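Local atomic coordinates of phosphoribosylaminoimidazole carboxylase (Bombyx mori, PDB entry 4JA0), a protein that probably catalyses two successive steps of de novo purine biosynthesis, carboxylation of aminoimidazole ribonucleotide and synthesis of SAICAR, as a bifunctional enzyme. Residues A[286-291]-A[379-384]; A[269-274]-A[280-285]; A[347-352]-A[388-393]. All coordinates share one frame; numbering follows the deposited sequence.

Interaction 1: residues A[286-291]-A[379-384]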
ATOM      1  N   ALA A 286      31.289  -2.447  -2.219  1.00  2.86           N
ATOM      2  CA  ALA A 286      32.726  -2.585  -2.043  1.00  6.35           C
ATOM      3  C   ALA A 286      33.480  -1.438  -2.722  1.00  9.32           C
ATOM      4  O   ALA A 286      34.365  -0.800  -2.112  1.00  5.10           O
ATOM      5  CB  ALA A 286      33.205  -3.944  -2.582  1.00  4.06           C
ATOM      6  N   LYS A 287      33.093  -1.163  -3.966  1.00  5.24           N
ATOM      7  CA  LYS A 287      33.784  -0.181  -4.786  1.00  4.51           C
ATOM      8  C   LYS A 287      33.731   1.143  -4.081  1.00  7.77           C
ATOM      9  O   LYS A 287      34.737   1.815  -3.955  1.00 10.71           O
ATOM     10  CB  LYS A 287      33.119  -0.080  -6.149  1.00  2.53           C
ATOM     11  CG  LYS A 287      33.693   0.919  -7.107  1.00  4.57           C
ATOM     12  CD  LYS A 287      35.127   0.641  -7.409  1.00 34.61           C
ATOM     13  CE  LYS A 287      35.585   1.665  -8.397  1.00 43.20           C
ATOM     14  NZ  LYS A 287      34.569   1.702  -9.496  1.00 37.88           N
ATOM     15  N   ALA A 288      32.558   1.486  -3.570  1.00  6.69           N
ATOM     16  CA  ALA A 288      32.370   2.756  -2.897  1.00  4.85           C
ATOM     17  C   ALA A 288      33.213   2.881  -1.624  1.00  6.37           C
ATOM     18  O   ALA A 288      33.785   3.934  -1.348  1.00  7.25           O
ATOM     19  CB  ALA A 288      30.906   2.951  -2.582  1.00  1.29           C
ATOM     20  N   ALA A 289      33.268   1.812  -0.843  1.00  7.56           N
ATOM     21  CA  ALA A 289      33.933   1.843   0.442  1.00  4.48           C
ATOM     22  C   ALA A 289      35.430   1.879   0.267  1.00  8.82           C
ATOM     23  O   ALA A 289      36.144   2.570   1.006  1.00  4.49           O
ATOM     24  CB  ALA A 289      33.531   0.643   1.262  1.00  5.88           C
ATOM     25  N   ARG A 290      35.912   1.144  -0.729  1.00 10.53           N
ATOM     26  CA  ARG A 290      37.349   1.109  -0.991  1.00 11.79           C
ATOM     27  C   ARG A 290      37.878   2.466  -1.438  1.00  7.67           C
ATOM     28  O   ARG A 290      38.984   2.851  -1.069  1.00 20.59           O
ATOM     29  CB  ARG A 290      37.675   0.010  -2.007  1.00  6.26           C
ATOM     30  CG  ARG A 290      37.612  -1.371  -1.373  1.00  7.19           C
ATOM     31  CD  ARG A 290      37.588  -2.507  -2.356  1.00  3.60           C
ATOM     32  NE  ARG A 290      37.537  -3.777  -1.632  1.00 10.30           N
ATOM     33  CZ  ARG A 290      37.047  -4.908  -2.138  1.00 23.93           C
ATOM     34  NH1 ARG A 290      36.563  -4.926  -3.379  1.00  8.32           N
ATOM     35  NH2 ARG A 290      37.037  -6.024  -1.408  1.00  5.75           N
ATOM     36  N   GLU A 291      37.067   3.198  -2.194  1.00 11.79           N
ATOM     37  CA  GLU A 291      37.395   4.559  -2.600  1.00 10.98           C
ATOM     38  C   GLU A 291      37.346   5.549  -1.434  1.00 14.80           C
ATOM     39  O   GLU A 291      38.007   6.593  -1.454  1.00 12.40           O
ATOM     40  CB  GLU A 291      36.468   5.010  -3.722  1.00  7.79           C
ATOM     41  CG  GLU A 291      36.830   4.391  -5.060  1.00 26.78           C
ATOM     42  CD  GLU A 291      35.836   4.735  -6.157  1.00 79.51           C
ATOM     43  OE1 GLU A 291      34.724   5.231  -5.848  1.00 51.10           O
ATOM     44  OE2 GLU A 291      36.184   4.527  -7.339  1.00 84.58           O
ATOM     45  N   TYR A 379      20.367   2.167  -0.576  1.00  1.91           N
ATOM     46  CA  TYR A 379      21.270   2.224  -1.723  1.00  1.78           C
ATOM     47  C   TYR A 379      22.676   1.769  -1.347  1.00  2.78           C
ATOM     48  O   TYR A 379      23.140   2.026  -0.232  1.00  3.11           O
ATOM     49  CB  TYR A 379      21.315   3.642  -2.304  1.00  5.02           C
ATOM     50  CG  TYR A 379      19.954   4.216  -2.557  1.00  4.07           C
ATOM     51  CD1 TYR A 379      19.209   3.809  -3.659  1.00  2.20           C
ATOM     52  CD2 TYR A 379      19.401   5.162  -1.694  1.00  3.32           C
ATOM     53  CE1 TYR A 379      17.944   4.322  -3.899  1.00  2.61           C
ATOM     54  CE2 TYR A 379      18.134   5.685  -1.926  1.00  4.17           C
ATOM     55  CZ  TYR A 379      17.411   5.257  -3.030  1.00  5.43           C
ATOM     56  OH  TYR A 379      16.154   5.757  -3.280  1.00  9.95           O
ATOM     57  N   PRO A 380      23.359   1.078  -2.275  1.00  1.36           N
ATOM     58  CA  PRO A 380      24.704   0.558  -2.005  1.00  3.47           C
ATOM     59  C   PRO A 380      25.720   1.640  -1.657  1.00  5.39           C
ATOM     60  O   PRO A 380      26.496   1.449  -0.710  1.00  4.29           O
ATOM     61  CB  PRO A 380      25.093  -0.126  -3.326  1.00  1.80           C
ATOM     62  CG  PRO A 380      24.189   0.440  -4.343  1.00  1.34           C
ATOM     63  CD  PRO A 380      22.908   0.729  -3.627  1.00  0.83           C
ATOM     64  N   ASP A 381      25.689   2.770  -2.359  1.00  5.96           N
ATOM     65  CA  ASP A 381      26.609   3.851  -2.039  1.00  4.70           C
ATOM     66  C   ASP A 381      26.359   4.346  -0.631  1.00  5.07           C
ATOM     67  O   ASP A 381      27.288   4.557   0.139  1.00 21.44           O
ATOM     68  CB  ASP A 381      26.492   5.007  -3.033  1.00  7.50           C
ATOM     69  CG  ASP A 381      27.110   4.676  -4.383  1.00 41.08           C
ATOM     70  OD1 ASP A 381      28.193   4.057  -4.397  1.00 47.99           O
ATOM     71  OD2 ASP A 381      26.531   5.049  -5.426  1.00 50.82           O
ATOM     72  N   SER A 382      25.101   4.484  -0.267  1.00  2.60           N
ATOM     73  CA  SER A 382      24.810   5.017   1.046  1.00  7.49           C
ATOM     74  C   SER A 382      25.172   4.057   2.180  1.00  3.63           C
ATOM     75  O   SER A 382      25.361   4.484   3.316  1.00  4.46           O
ATOM     76  CB  SER A 382      23.346   5.456   1.131  1.00  5.32           C
ATOM     77  OG  SER A 382      22.488   4.362   0.892  1.00 35.06           O
ATOM     78  N   ALA A 383      25.299   2.770   1.880  1.00  6.42           N
ATOM     79  CA  ALA A 383      25.684   1.812   2.919  1.00  7.59           C
ATOM     80  C   ALA A 383      27.174   1.922   3.161  1.00  2.95           C
ATOM     81  O   ALA A 383      27.630   1.866   4.301  1.00  1.22           O
ATOM     82  CB  ALA A 383      25.306   0.393   2.527  1.00  2.46           C
ATOM     83  N   ALA A 384      27.935   2.102   2.085  1.00  5.33           N
ATOM     84  CA  ALA A 384      29.381   2.258   2.227  1.00  4.17           C
ATOM     85  C   ALA A 384      29.682   3.538   3.011  1.00  4.83           C
ATOM     86  O   ALA A 384      30.608   3.574   3.818  1.00  5.29           O
ATOM     87  CB  ALA A 384      30.050   2.286   0.861  1.00  2.17           C
TER
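The carboxylate of D381 is the flat group that touches across this contact, and it does so through one oxygen: OD1 lies 3.4 Å from the methyl CB of A288. D381 carries its CG beside the backbone N (chi1 -74°), a torsion that brings the acid group nearer to helix 279-291 than its CB direction alone would suggest. The ring of Y379 takes no part across the contact and instead makes a cation-pi contact with R332 of a third subunit.

Apart from the carboxylate, the two helices meet through methyl groups. A384 CB points at the facing helix and touches two alanines, 3.6 Å from A288 CB and 3.9 Å from A289 CB; it also packs on the backbone, with A289 N 3.7 Å from A384 CB. Alanine suits all three places because a single methyl lets the axes of the two segments approach to 8.2 Å at a shallow crossing angle of -36°. The acid at D381 fits the first turn of its helix, where the backbone N-H groups would probably stabilise a negative charge. P380, which opens that helix directly after the N-cap residue Y379, has no N-H to leave without an acceptor. The turn is tied internally by S382, whose hydroxyl donates to Y379 O at 2.7 Å, the donor tilted 31° from the carbonyl plane. On the exposed side K287 and E291, one turn apart on the facing helix, form a long salt bridge.

A289 also packs on V296 of strand 296-300, while P380 leans on H281, K284 and I285. Close side-by-side packing of two helices, oriented broadly alike and covering a parallel sheet, is characteristic of the three-layer alpha/beta/alpha fold of the AIR carboxylase (PurE) domain.

Interaction 2: residues A[269-274]-A[280-285]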
ATOM      1  N   VAL A 269      35.339  -3.869   7.106  1.00  3.61           N
ATOM      2  CA  VAL A 269      33.929  -3.843   6.757  1.00  1.52           C
ATOM      3  C   VAL A 269      33.654  -5.183   6.093  1.00  1.37           C
ATOM      4  O   VAL A 269      34.315  -5.553   5.113  1.00  1.02           O
ATOM      5  CB  VAL A 269      33.599  -2.680   5.781  1.00  0.85           C
ATOM      6  CG1 VAL A 269      32.254  -2.868   5.155  1.00  0.78           C
ATOM      7  CG2 VAL A 269      33.661  -1.363   6.491  1.00  0.33           C
ATOM      8  N   VAL A 270      32.736  -5.949   6.667  1.00  1.15           N
ATOM      9  CA  VAL A 270      32.381  -7.241   6.087  1.00  2.69           C
ATOM     10  C   VAL A 270      30.958  -7.189   5.537  1.00  1.91           C
ATOM     11  O   VAL A 270      30.017  -6.847   6.265  1.00  1.40           O
ATOM     12  CB  VAL A 270      32.509  -8.383   7.117  1.00  2.73           C
ATOM     13  CG1 VAL A 270      32.307  -9.718   6.440  1.00  1.77           C
ATOM     14  CG2 VAL A 270      33.869  -8.336   7.778  1.00  1.90           C
ATOM     15  N   VAL A 271      30.798  -7.519   4.258  1.00  1.48           N
ATOM     16  CA  VAL A 271      29.470  -7.607   3.675  1.00  2.72           C
ATOM     17  C   VAL A 271      29.040  -9.065   3.560  1.00  2.87           C
ATOM     18  O   VAL A 271      29.639  -9.826   2.813  1.00  4.28           O
ATOM     19  CB  VAL A 271      29.434  -6.962   2.287  1.00  2.83           C
ATOM     20  CG1 VAL A 271      28.006  -6.883   1.794  1.00  3.08           C
ATOM     21  CG2 VAL A 271      30.028  -5.566   2.341  1.00  0.64           C
ATOM     22  N   PHE A 272      28.004  -9.465   4.291  1.00  5.43           N
ATOM     23  CA  PHE A 272      27.452 -10.812   4.125  1.00  6.15           C
ATOM     24  C   PHE A 272      26.300 -10.758   3.138  1.00  4.50           C
ATOM     25  O   PHE A 272      25.327 -10.029   3.372  1.00 10.41           O
ATOM     26  CB  PHE A 272      26.889 -11.356   5.443  1.00  9.00           C
ATOM     27  CG  PHE A 272      27.925 -11.791   6.432  1.00 15.82           C
ATOM     28  CD1 PHE A 272      29.251 -11.940   6.067  1.00 35.06           C
ATOM     29  CD2 PHE A 272      27.559 -12.075   7.736  1.00 28.49           C
ATOM     30  CE1 PHE A 272      30.197 -12.351   7.001  1.00 27.68           C
ATOM     31  CE2 PHE A 272      28.497 -12.476   8.669  1.00 24.27           C
ATOM     32  CZ  PHE A 272      29.815 -12.614   8.302  1.00 10.74           C
ATOM     33  N   MET A 273      26.389 -11.510   2.043  1.00  2.91           N
ATOM     34  CA  MET A 273      25.234 -11.658   1.164  1.00  3.55           C
ATOM     35  C   MET A 273      24.653 -13.066   1.341  1.00  6.00           C
ATOM     36  O   MET A 273      25.399 -14.051   1.427  1.00  2.31           O
ATOM     37  CB  MET A 273      25.605 -11.396  -0.293  1.00  1.29           C
ATOM     38  CG  MET A 273      26.684 -12.308  -0.750  1.00  5.51           C
ATOM     39  SD  MET A 273      27.735 -11.700  -2.065  1.00 13.95           S
ATOM     40  CE  MET A 273      26.680 -12.070  -3.433  1.00 13.22           C
ATOM     41  N   GLY A 274      23.324 -13.156   1.400  1.00  9.53           N
ATOM     42  CA  GLY A 274      22.636 -14.428   1.599  1.00  3.35           C
ATOM     43  C   GLY A 274      22.658 -15.364   0.402  1.00  4.50           C
ATOM     44  O   GLY A 274      22.436 -16.568   0.536  1.00  8.02           O
ATOM     45  N   GLU A 280      26.916  -8.335  -7.791  1.00 16.67           N
ATOM     46  CA  GLU A 280      27.088  -7.014  -8.373  1.00  8.50           C
ATOM     47  C   GLU A 280      26.699  -5.919  -7.371  1.00 11.17           C
ATOM     48  O   GLU A 280      27.390  -4.888  -7.262  1.00  5.76           O
ATOM     49  CB  GLU A 280      26.237  -6.901  -9.636  1.00 11.61           C
ATOM     50  CG  GLU A 280      26.864  -7.480 -10.904  1.00 26.67           C
ATOM     51  CD  GLU A 280      26.352  -6.786 -12.163  1.00 75.84           C
ATOM     52  OE1 GLU A 280      25.423  -5.949 -12.051  1.00 50.40           O
ATOM     53  OE2 GLU A 280      26.873  -7.080 -13.263  1.00 73.09           O
ATOM     54  N   HIS A 281      25.616  -6.161  -6.623  1.00  4.42           N
ATOM     55  CA  HIS A 281      25.158  -5.205  -5.614  1.00  2.45           C
ATOM     56  C   HIS A 281      26.252  -5.003  -4.572  1.00  4.59           C
ATOM     57  O   HIS A 281      26.574  -3.882  -4.216  1.00  3.39           O
ATOM     58  CB  HIS A 281      23.875  -5.699  -4.944  1.00  1.75           C
ATOM     59  CG  HIS A 281      23.417  -4.855  -3.794  1.00  2.04           C
ATOM     60  ND1 HIS A 281      22.756  -3.659  -3.961  1.00  5.15           N
ATOM     61  CD2 HIS A 281      23.540  -5.028  -2.457  1.00  4.15           C
ATOM     62  CE1 HIS A 281      22.478  -3.138  -2.778  1.00  2.44           C
ATOM     63  NE2 HIS A 281      22.945  -3.950  -1.848  1.00  1.77           N
ATOM     64  N   CYS A 282      26.839  -6.101  -4.109  1.00  6.81           N
ATOM     65  CA  CYS A 282      27.884  -6.046  -3.096  1.00  8.94           C
ATOM     66  C   CYS A 282      29.165  -5.393  -3.592  1.00  3.78           C
ATOM     67  O   CYS A 282      29.852  -4.686  -2.850  1.00  4.12           O
ATOM     68  CB  CYS A 282      28.193  -7.463  -2.595  1.00 12.28           C
ATOM     69  SG  CYS A 282      26.801  -8.220  -1.735  1.00 12.25           S
ATOM     70  N   GLN A 283      29.481  -5.651  -4.854  1.00  4.76           N
ATOM     71  CA  GLN A 283      30.634  -5.044  -5.491  1.00  4.50           C
ATOM     72  C   GLN A 283      30.452  -3.522  -5.615  1.00  5.05           C
ATOM     73  O   GLN A 283      31.421  -2.780  -5.494  1.00  5.19           O
ATOM     74  CB  GLN A 283      30.894  -5.710  -6.845  1.00  3.69           C
ATOM     75  CG  GLN A 283      31.518  -7.095  -6.707  1.00  7.73           C
ATOM     76  CD  GLN A 283      31.661  -7.836  -8.030  1.00 13.29           C
ATOM     77  OE1 GLN A 283      32.493  -8.748  -8.162  1.00  9.79           O
ATOM     78  NE2 GLN A 283      30.851  -7.452  -9.015  1.00  9.84           N
ATOM     79  N   LYS A 284      29.212  -3.062  -5.798  1.00  2.94           N
ATOM     80  CA  LYS A 284      28.933  -1.631  -5.768  1.00  2.54           C
ATOM     81  C   LYS A 284      29.176  -1.031  -4.388  1.00  5.17           C
ATOM     82  O   LYS A 284      29.590   0.140  -4.282  1.00 13.85           O
ATOM     83  CB  LYS A 284      27.496  -1.316  -6.194  1.00  2.84           C
ATOM     84  CG  LYS A 284      27.253  -1.358  -7.681  1.00  3.13           C
ATOM     85  CD  LYS A 284      25.846  -0.850  -7.983  1.00  1.74           C
ATOM     86  CE  LYS A 284      25.537  -0.908  -9.471  1.00 18.60           C
ATOM     87  NZ  LYS A 284      24.334  -0.095  -9.843  1.00 43.12           N
ATOM     88  N   ILE A 285      28.876  -1.798  -3.342  1.00  2.22           N
ATOM     89  CA  ILE A 285      29.171  -1.358  -1.989  1.00  2.93           C
ATOM     90  C   ILE A 285      30.661  -1.350  -1.821  1.00  5.71           C
ATOM     91  O   ILE A 285      31.237  -0.355  -1.380  1.00  4.27           O
ATOM     92  CB  ILE A 285      28.579  -2.283  -0.914  1.00  3.50           C
ATOM     93  CG1 ILE A 285      27.058  -2.373  -1.078  1.00  2.58           C
ATOM     94  CG2 ILE A 285      28.947  -1.775   0.478  1.00  0.97           C
ATOM     95  CD1 ILE A 285      26.392  -3.253  -0.084  1.00  2.00           C
TER
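Three atoms of two residues, M273 and V271, lie round C282 SG, though none of them bonds to it: M273 SD at 3.6 Å, M273 CB at 3.7 Å and V271 CG1 at 4.0 Å from that sulfur. No hydrogen bond crosses this buried contact, and the thiol acts as a compact, polarisable filler between strand and helix. In the methionine, CG sits between the backbone N and the carbonyl carbon (chi1 58°); this torsion and an extended chi2 (-153°) place SD beside the cysteine sulfur, and the bend at chi3 only turns CE. A flexible, unbranched thioether can adapt to the cysteine and to a neighbouring subunit at once, and M273 indeed packs on L420 of a fourth subunit.

Strand 269-273 and helix 280-285 belong to a beta-alpha-beta unit completed by strand 296-300. The helix runs back over the sheet nearly antiparallel to the strand, at 167°, with the segment axes 9.8 Å apart. Because side chains alternate along the strand, V271 and M273 both point toward the helix, while F272 between them points away and packs on R299. V271 divides its two methyls between successive turns of the helix: CG1 goes to the cysteine and CG2 meets I285 CG2 at 4.4 Å. Beta-branched valine fits an interior strand, and its two branches can each face one of C282 and I285, three residues apart on the helix.

The neighbouring H281 turns to a different task, its NE2 making a weak hydrogen bond with C351 O and so tying the helix to the end of another strand.

Interaction 3: residues A[347-352]-A[388-393]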
ATOM      1  N   PRO A 347      28.211  -2.910  14.994  1.00  3.95           N
ATOM      2  CA  PRO A 347      27.146  -2.328  14.177  1.00  2.01           C
ATOM      3  C   PRO A 347      26.835  -3.165  12.943  1.00  1.08           C
ATOM      4  O   PRO A 347      27.750  -3.626  12.251  1.00  0.60           O
ATOM      5  CB  PRO A 347      27.721  -0.966  13.774  1.00  2.03           C
ATOM      6  CG  PRO A 347      29.211  -1.061  14.062  1.00  3.44           C
ATOM      7  CD  PRO A 347      29.318  -1.966  15.220  1.00  2.14           C
ATOM      8  N   VAL A 348      25.546  -3.359  12.678  1.00  1.49           N
ATOM      9  CA  VAL A 348      25.101  -4.122  11.521  1.00  0.65           C
ATOM     10  C   VAL A 348      24.201  -3.246  10.673  1.00  0.99           C
ATOM     11  O   VAL A 348      23.190  -2.732  11.159  1.00  1.01           O
ATOM     12  CB  VAL A 348      24.306  -5.380  11.943  1.00  0.66           C
ATOM     13  CG1 VAL A 348      23.653  -6.017  10.728  1.00  1.12           C
ATOM     14  CG2 VAL A 348      25.188  -6.381  12.681  1.00  0.60           C
ATOM     15  N   ILE A 349      24.560  -3.077   9.404  1.00  1.85           N
ATOM     16  CA  ILE A 349      23.748  -2.284   8.468  1.00  1.90           C
ATOM     17  C   ILE A 349      23.135  -3.169   7.398  1.00  1.22           C
ATOM     18  O   ILE A 349      23.842  -3.989   6.782  1.00  0.89           O
ATOM     19  CB  ILE A 349      24.580  -1.167   7.774  1.00  1.44           C
ATOM     20  CG1 ILE A 349      25.366  -0.356   8.815  1.00  1.23           C
ATOM     21  CG2 ILE A 349      23.682  -0.242   6.962  1.00  0.51           C
ATOM     22  CD1 ILE A 349      26.413   0.528   8.200  1.00  4.05           C
ATOM     23  N   ASN A 350      21.824  -3.006   7.201  1.00  1.12           N
ATOM     24  CA  ASN A 350      21.075  -3.713   6.161  1.00  0.40           C
ATOM     25  C   ASN A 350      20.990  -2.963   4.844  1.00  1.42           C
ATOM     26  O   ASN A 350      20.391  -1.882   4.777  1.00  5.22           O
ATOM     27  CB  ASN A 350      19.653  -3.956   6.620  1.00  1.09           C
ATOM     28  CG  ASN A 350      19.581  -4.876   7.770  1.00  1.22           C
ATOM     29  OD1 ASN A 350      20.270  -5.892   7.795  1.00  1.07           O
ATOM     30  ND2 ASN A 350      18.720  -4.556   8.735  1.00  0.83           N
ATOM     31  N   CYS A 351      21.494  -3.576   3.780  1.00  1.18           N
ATOM     32  CA  CYS A 351      21.371  -2.993   2.460  1.00  1.14           C
ATOM     33  C   CYS A 351      20.766  -3.995   1.486  1.00  0.51           C
ATOM     34  O   CYS A 351      21.468  -4.711   0.784  1.00  0.51           O
ATOM     35  CB  CYS A 351      22.744  -2.488   1.972  1.00  1.87           C
ATOM     36  SG  CYS A 351      22.675  -1.541   0.421  1.00  9.91           S
ATOM     37  N   PRO A 352      19.438  -4.061   1.458  1.00  4.07           N
ATOM     38  CA  PRO A 352      18.791  -4.975   0.516  1.00  1.68           C
ATOM     39  C   PRO A 352      19.150  -4.559  -0.897  1.00  2.44           C
ATOM     40  O   PRO A 352      19.379  -3.374  -1.149  1.00  9.88           O
ATOM     41  CB  PRO A 352      17.309  -4.746   0.771  1.00  0.63           C
ATOM     42  CG  PRO A 352      17.247  -4.190   2.158  1.00  1.14           C
ATOM     43  CD  PRO A 352      18.466  -3.353   2.305  1.00  2.14           C
ATOM     44  N   ALA A 388      31.685   4.019   6.343  1.00  2.47           N
ATOM     45  CA  ALA A 388      32.766   5.008   6.385  1.00  3.74           C
ATOM     46  C   ALA A 388      32.620   5.992   7.541  1.00  1.87           C
ATOM     47  O   ALA A 388      33.582   6.246   8.268  1.00  1.72           O
ATOM     48  CB  ALA A 388      32.859   5.761   5.068  1.00  1.03           C
ATOM     49  N   GLN A 389      31.407   6.500   7.733  1.00  1.64           N
ATOM     50  CA  GLN A 389      31.147   7.461   8.794  1.00  2.37           C
ATOM     51  C   GLN A 389      31.409   6.845  10.166  1.00  2.42           C
ATOM     52  O   GLN A 389      31.885   7.531  11.076  1.00  2.81           O
ATOM     53  CB  GLN A 389      29.709   7.995   8.696  1.00  1.80           C
ATOM     54  CG  GLN A 389      29.488   8.973   7.538  1.00  3.36           C
ATOM     55  CD  GLN A 389      28.013   9.222   7.203  1.00 10.62           C
ATOM     56  OE1 GLN A 389      27.120   8.480   7.621  1.00  7.22           O
ATOM     57  NE2 GLN A 389      27.761  10.263   6.419  1.00 26.22           N
ATOM     58  N   ILE A 390      31.156   5.546  10.295  1.00  1.94           N
ATOM     59  CA  ILE A 390      31.374   4.848  11.560  1.00  4.81           C
ATOM     60  C   ILE A 390      32.871   4.679  11.841  1.00  3.50           C
ATOM     61  O   ILE A 390      33.345   4.957  12.946  1.00  1.58           O
ATOM     62  CB  ILE A 390      30.683   3.465  11.556  1.00  4.24           C
ATOM     63  CG1 ILE A 390      29.162   3.644  11.633  1.00  2.49           C
ATOM     64  CG2 ILE A 390      31.165   2.610  12.728  1.00  2.91           C
ATOM     65  CD1 ILE A 390      28.375   2.417  11.370  1.00  0.00           C
ATOM     66  N   ILE A 391      33.595   4.213  10.826  1.00  1.73           N
ATOM     67  CA  ILE A 391      35.030   3.999  10.897  1.00  2.43           C
ATOM     68  C   ILE A 391      35.849   5.325  10.916  1.00 19.43           C
ATOM     69  O   ILE A 391      36.974   5.399  11.462  1.00  3.97           O
ATOM     70  CB  ILE A 391      35.418   3.067   9.762  1.00  1.72           C
ATOM     71  CG1 ILE A 391      34.810   1.701  10.052  1.00  7.82           C
ATOM     72  CG2 ILE A 391      36.906   2.953   9.613  1.00  3.29           C
ATOM     73  CD1 ILE A 391      35.039   0.700   8.973  1.00 18.87           C
ATOM     74  N   GLY A 392      35.280   6.368  10.315  1.00  6.63           N
ATOM     75  CA  GLY A 392      35.884   7.679  10.340  1.00  1.25           C
ATOM     76  C   GLY A 392      35.993   8.263  11.738  1.00  4.32           C
ATOM     77  O   GLY A 392      36.750   9.222  11.963  1.00  6.93           O
ATOM     78  N   LEU A 393      35.265   7.691  12.692  1.00  0.93           N
ATOM     79  CA  LEU A 393      35.399   8.145  14.070  1.00  1.85           C
ATOM     80  C   LEU A 393      36.775   7.736  14.626  1.00  9.55           C
ATOM     81  O   LEU A 393      37.222   8.244  15.646  1.00  7.31           O
ATOM     82  CB  LEU A 393      34.278   7.595  14.941  1.00  1.18           C
ATOM     83  CG  LEU A 393      32.873   8.110  14.647  1.00  2.80           C
ATOM     84  CD1 LEU A 393      31.901   7.575  15.671  1.00  0.98           C
ATOM     85  CD2 LEU A 393      32.820   9.621  14.607  1.00  2.59           C
TER
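In both I349 and I390 the longer branch stands beside the backbone N, with CG1 anti to the carbonyl carbon (chi1 -50° and -71°), and each chain then extends to its end. The terminal methyls therefore reach toward each other tip to tip, I349 CD1 lying 4.2 Å from I390 CD1. The same methyl of the helix residue also meets the proline ring that precedes the strand, P347 CB standing 4.2 Å from I390 CD1. A single methyl thus serves both the strand residue I349 and P347 just before the strand, while the backbones stay well apart, with 8.7 Å between P347 CA and I390 CA. A long side chain is what the separation calls for.

This is helix-on-sheet packing in the parallel alpha/beta domain, where the end of helix 380-391 covers strand 348-350. That strand lies between strands 323-329 and 375-376: I349 bonds through its backbone to F326 and A328, while V348 and N350 pair with A375. Its alternation sends I349 toward the helix and V348 away from it, the beta-branched side chains suiting the extended backbone.

I390 also packs on V325 of the neighbouring strand. It meets I390 of a second subunit as well, and P347 packs on Q389 of that same subunit, which carries this hydrophobic patch into the assembly interface.

All three contacts lie on the same helix-covered face of one parallel sheet. Interaction 2 is buried and joins strand to helix within a beta-alpha-beta unit; interaction 3 is equally buried but links parts more distant in sequence. Interaction 1 joins the two covering helices, sharing 279-291 with interaction 2 and 380-391 with interaction 3, and opens partly to solvent. Interactions 1 and 3 both border the second subunit. The chemistry follows: methyls and a carboxylate between the helices; sulfur, valine and isoleucine where helix 279-291 meets the sheet; isoleucines and a proline where helix 380-391 does. A384 CB lies 3.7 Å from I285 O, joining interactions 1 and 2, and A383 O lies 4.3 Å from I349 CD1, joining 1 and 3.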